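Long-range contacts in uncharacterized protein (Clostridium sporogenes, PDB 4Q0Y), which is of unknown function but has a hot-dog, thioesterase-like fold, so that a thioesterase-like role is possible though not established: residues 72-77 with 89-94; 41-46 with 102-107; 10-15 with 27-32. All coordinates share one frame; numbering follows the deposited sequence. Where two conformers were deposited one is given.

Interaction 1 of 3, residues 72-77 with 89-94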
loop_
_atom_site.group_PDB
_atom_site.type_symbol
_atom_site.label_atom_id
_atom_site.label_comp_id
_atom_site.label_asym_id
_atom_site.label_seq_id
_atom_site.Cartn_x
_atom_site.Cartn_y
_atom_site.Cartn_z
ATOM N N ILE B 72 -7.090 17.412 7.219
ATOM C CA ILE B 72 -6.065 17.133 6.242
ATOM C C ILE B 72 -6.602 17.147 4.822
ATOM O O ILE B 72 -7.758 16.787 4.552
ATOM C CB ILE B 72 -5.331 15.788 6.519
ATOM C CG1 ILE B 72 -6.297 14.585 6.420
ATOM C CG2 ILE B 72 -4.668 15.828 7.884
ATOM C CD1 ILE B 72 -5.600 13.237 6.497
ATOM N N GLN B 73 -5.716 17.574 3.913
ATOM C CA GLN B 73 -5.988 17.649 2.483
ATOM C C GLN B 73 -4.893 16.867 1.776
ATOM O O GLN B 73 -3.833 17.438 1.469
ATOM C CB GLN B 73 -6.039 19.097 2.010
ATOM C CG GLN B 73 -6.334 19.246 0.510
ATOM C CD GLN B 73 -6.238 20.687 0.045
ATOM O OE1 GLN B 73 -6.697 21.619 0.728
ATOM N NE2 GLN B 73 -5.617 20.886 -1.103
ATOM N N PRO B 74 -5.132 15.567 1.519
ATOM C CA PRO B 74 -4.213 14.822 0.665
ATOM C C PRO B 74 -4.381 15.273 -0.777
ATOM O O PRO B 74 -5.521 15.342 -1.278
ATOM C CB PRO B 74 -4.651 13.356 0.836
ATOM C CG PRO B 74 -6.054 13.424 1.283
ATOM C CD PRO B 74 -6.155 14.678 2.119
ATOM N N ASN B 75 -3.262 15.619 -1.404
ATOM C CA ASN B 75 -3.198 16.047 -2.779
ATOM C C ASN B 75 -2.678 14.873 -3.579
ATOM O O ASN B 75 -1.637 14.302 -3.248
ATOM C CB ASN B 75 -2.282 17.258 -2.899
ATOM C CG ASN B 75 -2.823 18.429 -2.131
ATOM O OD1 ASN B 75 -3.930 18.887 -2.401
ATOM N ND2 ASN B 75 -2.102 18.859 -1.114
ATOM N N LEU B 76 -3.434 14.474 -4.590
ATOM C CA LEU B 76 -3.228 13.184 -5.203
ATOM C C LEU B 76 -3.463 13.134 -6.693
ATOM O O LEU B 76 -4.019 14.063 -7.296
ATOM C CB LEU B 76 -4.105 12.164 -4.480
ATOM C CG LEU B 76 -5.613 12.463 -4.453
ATOM C CD1 LEU B 76 -6.327 12.055 -5.727
ATOM C CD2 LEU B 76 -6.223 11.798 -3.222
ATOM N N LYS B 77 -3.050 12.021 -7.262
ATOM C CA LYS B 77 -3.387 11.654 -8.650
ATOM C C LYS B 77 -4.176 10.379 -8.586
ATOM O O LYS B 77 -3.858 9.513 -7.754
ATOM C CB LYS B 77 -2.151 11.438 -9.514
ATOM C CG LYS B 77 -1.367 12.708 -9.648
ATOM C CD LYS B 77 -0.119 12.602 -10.494
ATOM C CE LYS B 77 0.519 13.999 -10.507
ATOM N NZ LYS B 77 -0.036 14.875 -11.584
ATOM N N PHE B 89 -8.776 15.235 -1.367
ATOM C CA PHE B 89 -9.860 15.011 -0.402
ATOM C C PHE B 89 -9.727 16.036 0.709
ATOM O O PHE B 89 -8.644 16.564 0.957
ATOM C CB PHE B 89 -9.842 13.613 0.220
ATOM C CG PHE B 89 -10.156 12.510 -0.738
ATOM C CD1 PHE B 89 -11.399 12.445 -1.358
ATOM C CD2 PHE B 89 -9.221 11.513 -0.991
ATOM C CE1 PHE B 89 -11.691 11.419 -2.260
ATOM C CE2 PHE B 89 -9.508 10.487 -1.887
ATOM C CZ PHE B 89 -10.733 10.444 -2.527
ATOM N N LEU B 90 -10.846 16.344 1.356
ATOM C CA LEU B 90 -10.880 17.151 2.568
ATOM C C LEU B 90 -11.389 16.207 3.661
ATOM O O LEU B 90 -12.530 15.739 3.598
ATOM C CB LEU B 90 -11.807 18.348 2.409
ATOM C CG LEU B 90 -11.426 19.318 1.278
ATOM C CD1 LEU B 90 -12.446 20.425 1.177
ATOM C CD2 LEU B 90 -10.028 19.879 1.497
ATOM N N LEU B 91 -10.510 15.883 4.606
ATOM C CA LEU B 91 -10.791 14.895 5.641
ATOM C C LEU B 91 -10.605 15.480 7.023
ATOM O O LEU B 91 -9.760 16.338 7.236
ATOM C CB LEU B 91 -9.873 13.696 5.489
ATOM C CG LEU B 91 -9.739 13.058 4.103
ATOM C CD1 LEU B 91 -8.647 12.003 4.145
ATOM C CD2 LEU B 91 -11.063 12.456 3.679
ATOM N N TYR B 92 -11.382 14.959 7.976
ATOM C CA TYR B 92 -11.092 15.120 9.417
ATOM C C TYR B 92 -10.506 13.793 9.860
ATOM O O TYR B 92 -11.068 12.737 9.550
ATOM C CB TYR B 92 -12.348 15.454 10.246
ATOM C CG TYR B 92 -13.317 16.459 9.612
ATOM C CD1 TYR B 92 -12.856 17.592 8.900
ATOM C CD2 TYR B 92 -14.688 16.317 9.789
ATOM C CE1 TYR B 92 -13.740 18.500 8.332
ATOM C CE2 TYR B 92 -15.585 17.226 9.226
ATOM C CZ TYR B 92 -15.104 18.310 8.495
ATOM O OH TYR B 92 -15.974 19.219 7.952
ATOM N N ILE B 93 -9.397 13.832 10.599
ATOM C CA ILE B 93 -8.766 12.593 11.062
ATOM C C ILE B 93 -8.553 12.647 12.565
ATOM O O ILE B 93 -8.122 13.675 13.081
ATOM C CB ILE B 93 -7.484 12.264 10.252
ATOM C CG1 ILE B 93 -7.047 10.832 10.505
ATOM C CG2 ILE B 93 -6.352 13.242 10.550
ATOM C CD1 ILE B 93 -6.218 10.252 9.379
ATOM N N LEU B 94 -8.940 11.553 13.241
ATOM C CA LEU B 94 -8.810 11.401 14.690
ATOM C C LEU B 94 -8.018 10.124 14.902
ATOM O O LEU B 94 -8.505 9.038 14.586
ATOM C CB LEU B 94 -10.192 11.300 15.310
ATOM C CG LEU B 94 -11.109 12.495 15.112
ATOM C CD1 LEU B 94 -12.525 12.132 15.558
ATOM C CD2 LEU B 94 -10.582 13.709 15.856
#
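Ile72 and Leu91 face each other as a hydrogen-bonded antiparallel pair, and their side chains emerge on the same face of the sheet, where Ile93 and Pro74 also meet the contact. Two bonds close the pair: Ile72 N gives its hydrogen to Leu91 O at 2.9 Å, and Leu91 N returns one to Ile72 O, each with an N-H...O angle of 167°. The Ile72 side chain is the main bump. Its CG1 sits between the backbone N and the carbonyl carbon (chi1 63°) and packs 3.8 Å from Leu91 CB, while CD1 enters the notch formed by Leu91 CD1 and Ile93 CG2. CG2, the other branch, also meets Ile93 CG2.

Further along, the strands are joined less regularly. Phe89 N reaches Pro74 O at 3.3 Å, a longer bond, and the proline ring crosses the Phe89 side chain at about a right angle. Pro74 CG lies 3.9 Å from Phe89 CB, near the plane of the aromatic ring at its edge, and also touches Leu91 CD1, 4.1 Å away. Leu76 CD2 approaches the ring obliquely, 3.7 Å from Phe89 CD2. Gln73 and Leu90 run alongside each other in the same direction, with Leu90 CD2 against Gln73 CG and the amide oxygen OE1; Gln73 NE2 is tied to Asn75 OD1 at 2.9 Å.

Phe39 and Met43 of helix 33-44 cover Leu91 in this hairpin of strands 68-80 and 83-95, consistent with a hot-dog sheet wrapped against its helix. The chemistry is therefore mixed: two straight backbone bonds set the register, apolar branches fill the helix-facing side, and buried Phe89 O has no hydrogen-bond partner in the model, receiving a CA-H...O contact from Gln73 CA at 3.2 Å.

Interaction 2 of 3, residues 41-46 with 102-107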
loop_
_atom_site.group_PDB
_atom_site.type_symbol
_atom_site.label_atom_id
_atom_site.label_comp_id
_atom_site.label_asym_id
_atom_site.label_seq_id
_atom_site.Cartn_x
_atom_site.Cartn_y
_atom_site.Cartn_z
ATOM N N VAL B 41 -2.045 3.733 0.784
ATOM C CA VAL B 41 -2.471 2.354 0.969
ATOM C C VAL B 41 -3.750 2.303 1.825
ATOM O O VAL B 41 -4.709 1.621 1.462
ATOM C CB VAL B 41 -1.343 1.489 1.560
ATOM C CG1 VAL B 41 -1.854 0.141 2.050
ATOM C CG2 VAL B 41 -0.250 1.289 0.498
ATOM N N ILE B 42 -3.773 3.070 2.920
ATOM C CA ILE B 42 -4.985 3.179 3.761
ATOM C C ILE B 42 -6.173 3.706 2.951
ATOM O O ILE B 42 -7.246 3.079 2.962
ATOM C CB ILE B 42 -4.745 4.068 5.002
ATOM C CG1 ILE B 42 -3.810 3.326 5.953
ATOM C CG2 ILE B 42 -6.080 4.455 5.671
ATOM C CD1 ILE B 42 -3.245 4.187 7.057
HETATM N N MSE B 43 -5.969 4.809 2.224
HETATM C CA MSE B 43 -7.045 5.447 1.450
HETATM C C MSE B 43 -7.603 4.526 0.377
HETATM O O MSE B 43 -8.818 4.524 0.143
HETATM C CB MSE B 43 -6.639 6.790 0.850
HETATM C CG MSE B 43 -6.345 7.861 1.909
HETATM SE SE MSE B 43 -7.907 8.280 3.042
HETATM C CE MSE B 43 -9.056 8.944 1.586
ATOM N N ASN B 44 -6.745 3.730 -0.266
ATOM C CA ASN B 44 -7.204 2.742 -1.264
ATOM C C ASN B 44 -7.816 1.455 -0.679
ATOM O O ASN B 44 -8.330 0.633 -1.440
ATOM C CB ASN B 44 -6.073 2.348 -2.216
ATOM C CG ASN B 44 -5.809 3.389 -3.284
ATOM O OD1 ASN B 44 -6.697 4.165 -3.654
ATOM N ND2 ASN B 44 -4.633 3.343 -3.851
ATOM N N SER B 45 -7.726 1.268 0.634
ATOM C CA SER B 45 -8.215 0.061 1.272
ATOM C C SER B 45 -9.391 0.299 2.229
ATOM O O SER B 45 -9.815 -0.652 2.910
ATOM C CB SER B 45 -7.038 -0.641 1.944
ATOM O OG SER B 45 -6.621 0.054 3.068
ATOM N N LEU B 46 -10.011 1.484 2.175
ATOM C CA LEU B 46 -11.120 1.815 3.089
ATOM C C LEU B 46 -12.299 0.855 3.004
ATOM O O LEU B 46 -12.876 0.530 4.030
ATOM C CB LEU B 46 -11.639 3.242 2.863
ATOM C CG LEU B 46 -10.641 4.374 3.061
ATOM C CD1 LEU B 46 -11.266 5.691 2.605
ATOM C CD2 LEU B 46 -10.177 4.436 4.496
ATOM N N SER B 102 -8.858 4.630 15.280
ATOM C CA SER B 102 -8.811 5.905 14.597
ATOM C C SER B 102 -10.024 6.082 13.720
ATOM O O SER B 102 -10.680 5.098 13.385
ATOM C CB SER B 102 -7.537 6.030 13.745
ATOM O OG SER B 102 -6.384 5.925 14.556
ATOM N N TYR B 103 -10.294 7.329 13.339
ATOM C CA TYR B 103 -11.431 7.686 12.487
ATOM C C TYR B 103 -11.005 8.615 11.360
ATOM O O TYR B 103 -10.217 9.526 11.572
ATOM C CB TYR B 103 -12.516 8.370 13.282
ATOM C CG TYR B 103 -13.069 7.498 14.386
ATOM C CD1 TYR B 103 -12.429 7.418 15.625
ATOM C CD2 TYR B 103 -14.189 6.727 14.185
ATOM C CE1 TYR B 103 -12.920 6.591 16.641
ATOM C CE2 TYR B 103 -14.702 5.904 15.195
ATOM C CZ TYR B 103 -14.063 5.845 16.414
ATOM O OH TYR B 103 -14.564 5.010 17.393
ATOM N N ILE B 104 -11.580 8.382 10.175
ATOM C CA ILE B 104 -11.457 9.282 9.028
ATOM C C ILE B 104 -12.880 9.694 8.623
ATOM O O ILE B 104 -13.723 8.822 8.413
ATOM C CB ILE B 104 -10.739 8.606 7.846
ATOM C CG1 ILE B 104 -9.276 8.329 8.240
ATOM C CG2 ILE B 104 -10.836 9.473 6.576
ATOM C CD1 ILE B 104 -8.526 7.425 7.286
ATOM N N ILE B 105 -13.139 11.003 8.555
ATOM C CA ILE B 105 -14.441 11.542 8.170
ATOM C C ILE B 105 -14.235 12.382 6.911
ATOM O O ILE B 105 -13.328 13.192 6.858
ATOM C CB ILE B 105 -15.028 12.428 9.297
ATOM C CG1 ILE B 105 -15.197 11.635 10.607
ATOM C CG2 ILE B 105 -16.354 13.071 8.870
ATOM C CD1 ILE B 105 -15.409 12.523 11.820
ATOM N N PHE B 106 -15.102 12.213 5.927
ATOM C CA PHE B 106 -15.002 13.000 4.685
ATOM C C PHE B 106 -15.778 14.293 4.922
ATOM O O PHE B 106 -16.983 14.254 5.126
ATOM C CB PHE B 106 -15.533 12.201 3.498
ATOM C CG PHE B 106 -14.582 11.140 3.016
ATOM C CD1 PHE B 106 -14.398 9.974 3.736
ATOM C CD2 PHE B 106 -13.831 11.327 1.869
ATOM C CE1 PHE B 106 -13.493 9.016 3.326
ATOM C CE2 PHE B 106 -12.919 10.366 1.442
ATOM C CZ PHE B 106 -12.763 9.199 2.160
ATOM N N SER B 107 -15.066 15.423 4.919
ATOM C CA SER B 107 -15.613 16.761 5.188
ATOM C C SER B 107 -16.765 17.077 4.243
ATOM O O SER B 107 -16.680 16.793 3.037
ATOM C CB SER B 107 -14.538 17.850 5.013
ATOM O OG SER B 107 -15.088 19.142 5.259
#
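Leu46 meets the outer end of the Phe106 ring with its CD1 methyl, which lies in the ring plane at the edge, 3.8 Å from Phe106 CZ. Selenomethionine Met43 reaches the same atom: its CE is also 3.8 Å from Phe106 CZ, but it approaches the ring obliquely. Both aliphatic chains meet the phenyl group tip to tip. Met43 starts with CG anti to the carbonyl carbon (chi1 -65°), then bends at chi2 and chi3, which brings CE to the ring while SE stays 4.4 Å from Ile104 CD1.

Ile104 CD1 is the second focus. Ile42 CG2 lies 4.2 Å from it, the two side chains crossing obliquely, and Leu46 CD2 stands slightly farther off, at 4.4 Å. One methyl thus gathers three side chains from the end of helix 33-44 and the turn after it.

The contact joins that helix to strand 102-106, the helix-on-sheet packing of a hot-dog fold. Phe89 makes an edge-to-face contact with Phe106, and Leu123 of helix 117-126 packs on Ile42. Only apolar side-chain atoms meet across these segments, so the contact is held by dispersion and burial, without a directional polar bond to fix its register.

Interaction 3 of 3, residues 10-15 with 27-32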
loop_
_atom_site.group_PDB
_atom_site.type_symbol
_atom_site.label_atom_id
_atom_site.label_comp_id
_atom_site.label_asym_id
_atom_site.label_seq_id
_atom_site.Cartn_x
_atom_site.Cartn_y
_atom_site.Cartn_z
ATOM N N SER B 10 1.426 15.349 -1.619
ATOM C CA SER B 10 1.554 15.944 -0.283
ATOM C C SER B 10 0.256 15.785 0.502
ATOM O O SER B 10 -0.781 15.441 -0.084
ATOM C CB SER B 10 1.870 17.442 -0.367
ATOM O OG SER B 10 0.842 18.131 -1.032
ATOM N N ILE B 11 0.338 16.054 1.804
ATOM C CA ILE B 11 -0.842 16.201 2.648
ATOM C C ILE B 11 -0.729 17.520 3.412
ATOM O O ILE B 11 0.150 17.669 4.236
ATOM C CB ILE B 11 -1.017 15.042 3.676
ATOM C CG1 ILE B 11 -1.039 13.661 3.007
ATOM C CG2 ILE B 11 -2.279 15.269 4.506
ATOM C CD1 ILE B 11 -0.821 12.496 3.954
ATOM N N ASP B 12 -1.623 18.462 3.136
ATOM C CA ASP B 12 -1.701 19.704 3.913
ATOM C C ASP B 12 -2.404 19.396 5.232
ATOM O O ASP B 12 -3.414 18.686 5.236
ATOM C CB ASP B 12 -2.434 20.793 3.161
ATOM C CG ASP B 12 -1.691 21.225 1.931
ATOM O OD1 ASP B 12 -0.553 21.670 2.091
ATOM O OD2 ASP B 12 -2.237 21.140 0.819
ATOM N N VAL B 13 -1.866 19.932 6.329
ATOM C CA VAL B 13 -2.343 19.628 7.672
ATOM C C VAL B 13 -2.794 20.928 8.345
ATOM O O VAL B 13 -2.056 21.922 8.372
ATOM C CB VAL B 13 -1.269 18.938 8.522
ATOM C CG1 VAL B 13 -1.812 18.583 9.916
ATOM C CG2 VAL B 13 -0.743 17.697 7.797
ATOM N N PHE B 14 -3.995 20.889 8.904
ATOM C CA PHE B 14 -4.670 22.037 9.524
ATOM C C PHE B 14 -5.160 21.681 10.919
ATOM O O PHE B 14 -5.414 20.499 11.203
ATOM C CB PHE B 14 -5.876 22.476 8.698
ATOM C CG PHE B 14 -5.551 22.836 7.268
ATOM C CD1 PHE B 14 -5.460 21.824 6.271
ATOM C CD2 PHE B 14 -5.361 24.162 6.893
ATOM C CE1 PHE B 14 -5.177 22.139 4.950
ATOM C CE2 PHE B 14 -5.068 24.468 5.558
ATOM C CZ PHE B 14 -4.976 23.460 4.597
ATOM N N LYS B 15 -5.329 22.697 11.765
ATOM C CA LYS B 15 -5.805 22.498 13.120
ATOM C C LYS B 15 -7.250 22.021 13.104
ATOM O O LYS B 15 -8.071 22.560 12.374
ATOM C CB LYS B 15 -5.684 23.779 13.935
ATOM C CG LYS B 15 -6.007 23.614 15.396
ATOM C CD LYS B 15 -5.594 24.873 16.137
ATOM C CE LYS B 15 -5.915 24.775 17.592
ATOM N NZ LYS B 15 -5.261 23.608 18.239
ATOM N N ILE B 27 -1.205 24.144 9.841
ATOM C CA ILE B 27 -0.126 23.697 10.741
ATOM C C ILE B 27 1.128 23.332 9.964
ATOM O O ILE B 27 2.232 23.686 10.374
ATOM C CB ILE B 27 -0.601 22.511 11.621
ATOM C CG1 ILE B 27 -1.576 23.045 12.662
ATOM C CG2 ILE B 27 0.565 21.779 12.322
ATOM C CD1 ILE B 27 -2.336 21.971 13.412
ATOM N N GLY B 28 0.978 22.584 8.884
ATOM C CA GLY B 28 2.138 22.163 8.118
ATOM C C GLY B 28 1.766 21.315 6.929
ATOM O O GLY B 28 0.587 21.244 6.545
ATOM N N VAL B 29 2.772 20.658 6.364
ATOM C CA VAL B 29 2.588 19.823 5.189
ATOM C C VAL B 29 3.499 18.617 5.303
ATOM O O VAL B 29 4.631 18.742 5.791
ATOM C CB VAL B 29 2.799 20.599 3.891
ATOM C CG1 VAL B 29 4.127 21.336 3.926
ATOM C CG2 VAL B 29 2.634 19.690 2.674
ATOM N N ILE B 30 2.969 17.458 4.905
ATOM C CA ILE B 30 3.698 16.189 4.862
ATOM C C ILE B 30 4.107 15.955 3.411
ATOM O O ILE B 30 3.258 15.887 2.529
ATOM C CB ILE B 30 2.849 15.009 5.401
ATOM C CG1 ILE B 30 2.460 15.257 6.874
ATOM C CG2 ILE B 30 3.614 13.686 5.272
ATOM C CD1 ILE B 30 1.408 14.327 7.405
ATOM N N TYR B 31 5.412 15.835 3.182
ATOM C CA TYR B 31 6.005 15.566 1.853
ATOM C C TYR B 31 6.756 14.254 1.754
ATOM O O TYR B 31 7.117 13.825 0.644
ATOM C CB TYR B 31 7.030 16.668 1.527
ATOM C CG TYR B 31 6.413 18.022 1.323
ATOM C CD1 TYR B 31 5.404 18.206 0.380
ATOM C CD2 TYR B 31 6.847 19.126 2.053
ATOM C CE1 TYR B 31 4.826 19.451 0.165
ATOM C CE2 TYR B 31 6.292 20.375 1.837
ATOM C CZ TYR B 31 5.279 20.528 0.901
ATOM O OH TYR B 31 4.683 21.744 0.717
ATOM N N ASP B 32 7.013 13.602 2.898
ATOM C CA ASP B 32 7.866 12.415 2.945
ATOM C C ASP B 32 7.278 11.258 2.130
ATOM O O ASP B 32 6.131 10.847 2.369
ATOM C CB ASP B 32 8.007 11.956 4.402
ATOM C CG ASP B 32 8.933 10.766 4.548
ATOM O OD1 ASP B 32 10.140 10.953 4.461
ATOM O OD2 ASP B 32 8.424 9.640 4.699
#
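A classic beta bulge marks the hairpin between strands 4-15 and 26-30: Ile27 and Gly28 both face Val13. Val13 O accepts from Ile27 N at 2.8 Å and from Gly28 N at 3.1 Å, both donors tilted from the carbonyl plane. Val13 N in turn bonds to Gly28 O. Beyond the bulge the pairing is regular, with Ile11 N bonded to Ile30 O and Ile30 N to Ile11 O.

Strand 26-30 is an outermost strand of the antiparallel hot-dog-like sheet within this chain, and strand 4-15 lies between it and strand 68-80. Ile11, Val13 and Ile30 share the face on which Ile11 packs against Leu36 and Phe39 of helix 33-44. There, with Val13 CG1 anti to the backbone N (chi1 -178°), Val13 CG2 is the branch that meets Ile30 CD1, at 4.0 Å. At the bulge end, Ile27 CD1 packs 3.5 Å from Lys15 N and 3.8 Å from Lys15 CB.

The other face carries Asp12 and Val29, a non-hydrogen-bonded pair whose side chains stand next to each other with their ends directed alike. Asp12 OD1 forms a salt bridge with Lys26, while Asp12 OD2 and Ser10 OG both accept from Asn75 ND2. Tyr31 is modelled in two conformers, so the approach of Ser10 CB to its ring is uncertain.

Overall arrangement
All three contacts reach one antiparallel sheet. Interaction 1 sits between the other two, its centre about 9 Å from that of each. Toward interaction 3, Asn75 N lies 2.8 Å from Ser10 O and Gln73 N 2.9 Å from Asp12 O, probable hydrogen bonds joining strands 68-80 and 4-15. Toward interaction 2, Leu94 O lies 2.8 Å from Tyr103 N, and Leu91 CD2 packs 3.5 Å from Phe106 CD2. Interactions 2 and 3 do not touch: their centres are about 16 Å apart, although helix 33-44 follows strand 26-30 directly. Bound cadmium lies about 9 Å from the side chain of Tyr31, about 10 Å from that of Leu76 and about 11 Å from that of Met43.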